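Long-range contact in surface presentation of antigens protein SpaO (Salmonella typhimurium, PDB 4YX7), which takes part in the type III secretion pathway that presents the determinants Salmonella needs to enter mammalian cells, and is represented here by its central domain: residues 10-16 / 41-47. Residues are numbered along the deposited sequence; the frame is centred on the assembly and turned at random.
Sequences WPLRFVI and RAEVYCY
R13 with Y45 and V15 with E43 form the two hydrogen-bonded pairs of an antiparallel ladder that joins strands 9-22 and 39-46 in the sheet of this FliN/MopA/SpaO-family domain. The local axes run 4.6 Å apart at 168°, and the R13/Y45 bonds are nearly straight, with R13 N to Y45 O at 2.8 Å and 166°. On the face of L12, F14 and V44, CE2 of F14 lies 3.8 Å from V44 CG2, the two side chains pointing the same way; the F14 ring also meets F54 edge-to-face. On the other face, R13 bends at chi3 (-50°), bringing its guanidinium over Y45 CB, with NH2 3.4 Å from that carbon. NH1 and NH2 then grip Y47 O end-on, at 3.2 and 2.9 Å, the oxygen lying near the guanidinium plane. Just beyond the strand, a water joins P11 O to Y47 N, while P11 CG packs 3.4 Å from Y47 CZ. R13 NE also forms a salt bridge to an acidic side chain of another protein, whose strand continues the sheet beside 10-15. One arginine thus ties the Y47 carbonyl, just past the strand, to the interface with that protein, its charge probably partly balanced by that carboxylate.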
ATOM      1  N   TRP A  10      -2.328 -28.913 -10.629  1.00 29.97           N
ATOM      2  CA  TRP A  10      -3.561 -28.144 -10.626  1.00 30.30           C
ATOM      3  C   TRP A  10      -3.260 -26.656 -10.643  1.00 27.25           C
ATOM      4  O   TRP A  10      -2.573 -26.157  -9.761  1.00 24.15           O
ATOM      5  CB  TRP A  10      -4.405 -28.490  -9.392  1.00 31.72           C
ATOM      6  CG  TRP A  10      -4.540 -29.968  -9.108  1.00 36.31           C
ATOM      7  CD1 TRP A  10      -3.556 -30.821  -8.691  1.00 33.12           C
ATOM      8  CD2 TRP A  10      -5.734 -30.750  -9.187  1.00 43.48           C
ATOM      9  NE1 TRP A  10      -4.057 -32.082  -8.529  1.00 37.87           N
ATOM     10  CE2 TRP A  10      -5.396 -32.068  -8.823  1.00 44.77           C
ATOM     11  CE3 TRP A  10      -7.059 -30.466  -9.538  1.00 50.15           C
ATOM     12  CZ2 TRP A  10      -6.330 -33.102  -8.798  1.00 53.35           C
ATOM     13  CZ3 TRP A  10      -7.990 -31.495  -9.514  1.00 58.17           C
ATOM     14  CH2 TRP A  10      -7.618 -32.797  -9.146  1.00 59.25           C
ATOM     15  N   PRO A  11      -3.794 -25.936 -11.638  1.00 29.98           N
ATOM     16  CA  PRO A  11      -3.514 -24.507 -11.775  1.00 26.26           C
ATOM     17  C   PRO A  11      -4.353 -23.662 -10.833  1.00 23.69           C
ATOM     18  O   PRO A  11      -5.546 -23.509 -11.084  1.00 28.83           O
ATOM     19  CB  PRO A  11      -3.891 -24.227 -13.232  1.00 27.01           C
ATOM     20  CG  PRO A  11      -4.980 -25.178 -13.501  1.00 27.05           C
ATOM     21  CD  PRO A  11      -4.707 -26.415 -12.687  1.00 27.68           C
ATOM     22  N   LEU A  12      -3.761 -23.106  -9.781  1.00 22.22           N
ATOM     23  CA  LEU A  12      -4.553 -22.306  -8.854  1.00 22.71           C
ATOM     24  C   LEU A  12      -4.459 -20.813  -9.159  1.00 23.86           C
ATOM     25  O   LEU A  12      -3.415 -20.314  -9.562  1.00 25.07           O
ATOM     26  CB  LEU A  12      -4.129 -22.570  -7.415  1.00 21.53           C
ATOM     27  CG  LEU A  12      -4.100 -24.024  -6.951  1.00 18.59           C
ATOM     28  CD1 LEU A  12      -3.727 -24.077  -5.498  1.00 23.68           C
ATOM     29  CD2 LEU A  12      -5.429 -24.698  -7.179  1.00 20.52           C
ATOM     30  N   ARG A  13      -5.577 -20.117  -8.993  1.00 23.88           N
ATOM     31  CA  ARG A  13      -5.623 -18.669  -9.122  1.00 20.43           C
ATOM     32  C   ARG A  13      -6.056 -18.112  -7.788  1.00 20.06           C
ATOM     33  O   ARG A  13      -7.062 -18.551  -7.229  1.00 23.28           O
ATOM     34  CB  ARG A  13      -6.595 -18.230 -10.215  1.00 18.96           C
ATOM     35  CG  ARG A  13      -6.367 -18.888 -11.553  1.00 19.63           C
ATOM     36  CD  ARG A  13      -7.203 -18.215 -12.608  1.00 20.56           C
ATOM     37  NE  ARG A  13      -8.591 -18.103 -12.180  1.00 24.17           N
ATOM     38  CZ  ARG A  13      -9.461 -19.105 -12.241  1.00 30.25           C
ATOM     39  NH1 ARG A  13      -9.073 -20.284 -12.710  1.00 33.27           N
ATOM     40  NH2 ARG A  13     -10.716 -18.937 -11.834  1.00 31.32           N
ATOM     41  N   PHE A  14      -5.290 -17.167  -7.263  1.00 16.12           N
ATOM     42  CA  PHE A  14      -5.660 -16.529  -6.014  1.00 16.54           C
ATOM     43  C   PHE A  14      -6.329 -15.202  -6.323  1.00 15.84           C
ATOM     44  O   PHE A  14      -5.687 -14.214  -6.642  1.00 15.07           O
ATOM     45  CB  PHE A  14      -4.435 -16.381  -5.107  1.00 15.78           C
ATOM     46  CG  PHE A  14      -3.859 -17.712  -4.671  1.00 18.70           C
ATOM     47  CD1 PHE A  14      -2.920 -18.376  -5.465  1.00 20.61           C
ATOM     48  CD2 PHE A  14      -4.283 -18.318  -3.506  1.00 17.50           C
ATOM     49  CE1 PHE A  14      -2.406 -19.605  -5.091  1.00 18.08           C
ATOM     50  CE2 PHE A  14      -3.765 -19.538  -3.126  1.00 18.08           C
ATOM     51  CZ  PHE A  14      -2.823 -20.180  -3.921  1.00 16.48           C
ATOM     52  N   VAL A  15      -7.649 -15.217  -6.240  1.00 19.26           N
ATOM     53  CA  VAL A  15      -8.474 -14.108  -6.674  1.00 21.56           C
ATOM     54  C   VAL A  15      -8.775 -13.139  -5.531  1.00 18.90           C
ATOM     55  O   VAL A  15      -9.324 -13.532  -4.507  1.00 20.33           O
ATOM     56  CB  VAL A  15      -9.793 -14.635  -7.265  1.00 16.30           C
ATOM     57  CG1 VAL A  15     -10.598 -13.508  -7.858  1.00 16.68           C
ATOM     58  CG2 VAL A  15      -9.503 -15.702  -8.301  1.00 18.01           C
ATOM     59  N   ILE A  16      -8.421 -11.871  -5.723  1.00 18.03           N
ATOM     60  CA  ILE A  16      -8.667 -10.827  -4.727  1.00 17.55           C
ATOM     61  C   ILE A  16      -9.883  -9.962  -5.055  1.00 18.90           C
ATOM     62  O   ILE A  16     -10.230  -9.058  -4.299  1.00 20.99           O
ATOM     63  CB  ILE A  16      -7.457  -9.893  -4.569  1.00 17.92           C
ATOM     64  CG1 ILE A  16      -7.165  -9.176  -5.892  1.00 18.90           C
ATOM     65  CG2 ILE A  16      -6.247 -10.671  -4.069  1.00 16.57           C
ATOM     66  CD1 ILE A  16      -6.031  -8.198  -5.823  1.00 17.78           C
ATOM     67  N   ARG A  41     -13.003 -10.141  -3.174  1.00 37.27           N
ATOM     68  CA  ARG A  41     -12.990 -11.551  -2.828  1.00 36.38           C
ATOM     69  C   ARG A  41     -11.601 -11.907  -2.308  1.00 35.38           C
ATOM     70  O   ARG A  41     -10.678 -11.098  -2.408  1.00 37.79           O
ATOM     71  CB  ARG A  41     -13.356 -12.411  -4.042  1.00 36.80           C
ATOM     72  CG  ARG A  41     -14.395 -11.780  -4.960  1.00 42.29           C
ATOM     73  CD  ARG A  41     -14.799 -12.717  -6.106  1.00 47.12           C
ATOM     74  NE  ARG A  41     -16.160 -13.230  -5.948  1.00 55.77           N
ATOM     75  CZ  ARG A  41     -17.147 -13.046  -6.819  1.00 63.94           C
ATOM     76  NH1 ARG A  41     -16.928 -12.358  -7.928  1.00 66.45           N
ATOM     77  NH2 ARG A  41     -18.352 -13.551  -6.583  1.00 69.82           N
ATOM     78  N   ALA A  42     -11.463 -13.095  -1.726  1.00 30.88           N
ATOM     79  CA  ALA A  42     -10.154 -13.659  -1.398  1.00 26.74           C
ATOM     80  C   ALA A  42     -10.281 -15.158  -1.504  1.00 25.78           C
ATOM     81  O   ALA A  42     -10.267 -15.860  -0.501  1.00 29.62           O
ATOM     82  CB  ALA A  42      -9.702 -13.253  -0.018  1.00 27.02           C
ATOM     83  N   GLU A  43     -10.428 -15.642  -2.733  1.00 25.44           N
ATOM     84  CA  GLU A  43     -10.752 -17.044  -2.977  1.00 25.24           C
ATOM     85  C   GLU A  43      -9.669 -17.770  -3.759  1.00 20.43           C
ATOM     86  O   GLU A  43      -9.009 -17.188  -4.611  1.00 20.13           O
ATOM     87  CB  GLU A  43     -12.068 -17.171  -3.748  1.00 28.15           C
ATOM     88  CG  GLU A  43     -13.247 -16.440  -3.174  1.00 38.68           C
ATOM     89  CD  GLU A  43     -14.155 -15.924  -4.279  1.00 49.37           C
ATOM     90  OE1 GLU A  43     -13.617 -15.498  -5.326  1.00 53.48           O
ATOM     91  OE2 GLU A  43     -15.397 -15.966  -4.121  1.00 52.98           O
ATOM     92  N   VAL A  44      -9.509 -19.055  -3.470  1.00 21.83           N
ATOM     93  CA  VAL A  44      -8.659 -19.907  -4.277  1.00 20.76           C
ATOM     94  C   VAL A  44      -9.526 -20.592  -5.328  1.00 21.20           C
ATOM     95  O   VAL A  44     -10.545 -21.210  -5.016  1.00 18.93           O
ATOM     96  CB  VAL A  44      -7.923 -20.960  -3.439  1.00 20.52           C
ATOM     97  CG1 VAL A  44      -6.836 -21.593  -4.264  1.00 17.20           C
ATOM     98  CG2 VAL A  44      -7.342 -20.335  -2.194  1.00 19.96           C
ATOM     99  N   TYR A  45      -9.125 -20.447  -6.582  1.00 21.60           N
ATOM    100  CA  TYR A  45      -9.822 -21.072  -7.687  1.00 20.97           C
ATOM    101  C   TYR A  45      -8.905 -22.049  -8.405  1.00 20.55           C
ATOM    102  O   TYR A  45      -7.702 -21.820  -8.531  1.00 20.39           O
ATOM    103  CB  TYR A  45     -10.335 -20.016  -8.680  1.00 21.04           C
ATOM    104  CG  TYR A  45     -11.701 -19.464  -8.367  1.00 24.09           C
ATOM    105  CD1 TYR A  45     -11.882 -18.559  -7.340  1.00 25.80           C
ATOM    106  CD2 TYR A  45     -12.812 -19.843  -9.110  1.00 30.84           C
ATOM    107  CE1 TYR A  45     -13.127 -18.044  -7.053  1.00 31.96           C
ATOM    108  CE2 TYR A  45     -14.072 -19.336  -8.826  1.00 37.44           C
ATOM    109  CZ  TYR A  45     -14.220 -18.431  -7.794  1.00 39.29           C
ATOM    110  OH  TYR A  45     -15.461 -17.903  -7.499  1.00 46.39           O
ATOM    111  N   CYS A  46      -9.490 -23.156  -8.840  1.00 19.55           N
ATOM    112  CA  CYS A  46      -8.887 -24.024  -9.827  1.00 20.09           C
ATOM    113  C   CYS A  46      -9.899 -24.151 -10.943  1.00 22.49           C
ATOM    114  O   CYS A  46     -10.929 -24.789 -10.772  1.00 27.32           O
ATOM    115  CB  CYS A  46      -8.540 -25.389  -9.240  1.00 21.57           C
ATOM    116  SG  CYS A  46      -7.528 -26.398 -10.328  1.00 28.37           S
ATOM    117  N   TYR A  47      -9.618 -23.522 -12.073  1.00 24.21           N
ATOM    118  CA  TYR A  47     -10.621 -23.347 -13.116  1.00 29.24           C
ATOM    119  C   TYR A  47     -11.870 -22.674 -12.518  1.00 28.67           C
ATOM    120  O   TYR A  47     -11.756 -21.677 -11.815  1.00 27.03           O
ATOM    121  CB  TYR A  47     -10.937 -24.698 -13.779  1.00 33.21           C
ATOM    122  CG  TYR A  47      -9.699 -25.375 -14.348  1.00 34.71           C
ATOM    123  CD1 TYR A  47      -9.091 -24.892 -15.497  1.00 36.45           C
ATOM    124  CD2 TYR A  47      -9.135 -26.486 -13.736  1.00 35.80           C
ATOM    125  CE1 TYR A  47      -7.967 -25.493 -16.025  1.00 35.99           C
ATOM    126  CE2 TYR A  47      -8.009 -27.092 -14.259  1.00 36.23           C
ATOM    127  CZ  TYR A  47      -7.435 -26.586 -15.406  1.00 37.10           C
ATOM    128  OH  TYR A  47      -6.315 -27.170 -15.945  1.00 42.29           O
TER
HETATM  129  O   HOH W   1      -7.088 -22.245 -12.676  1.00 21.33           O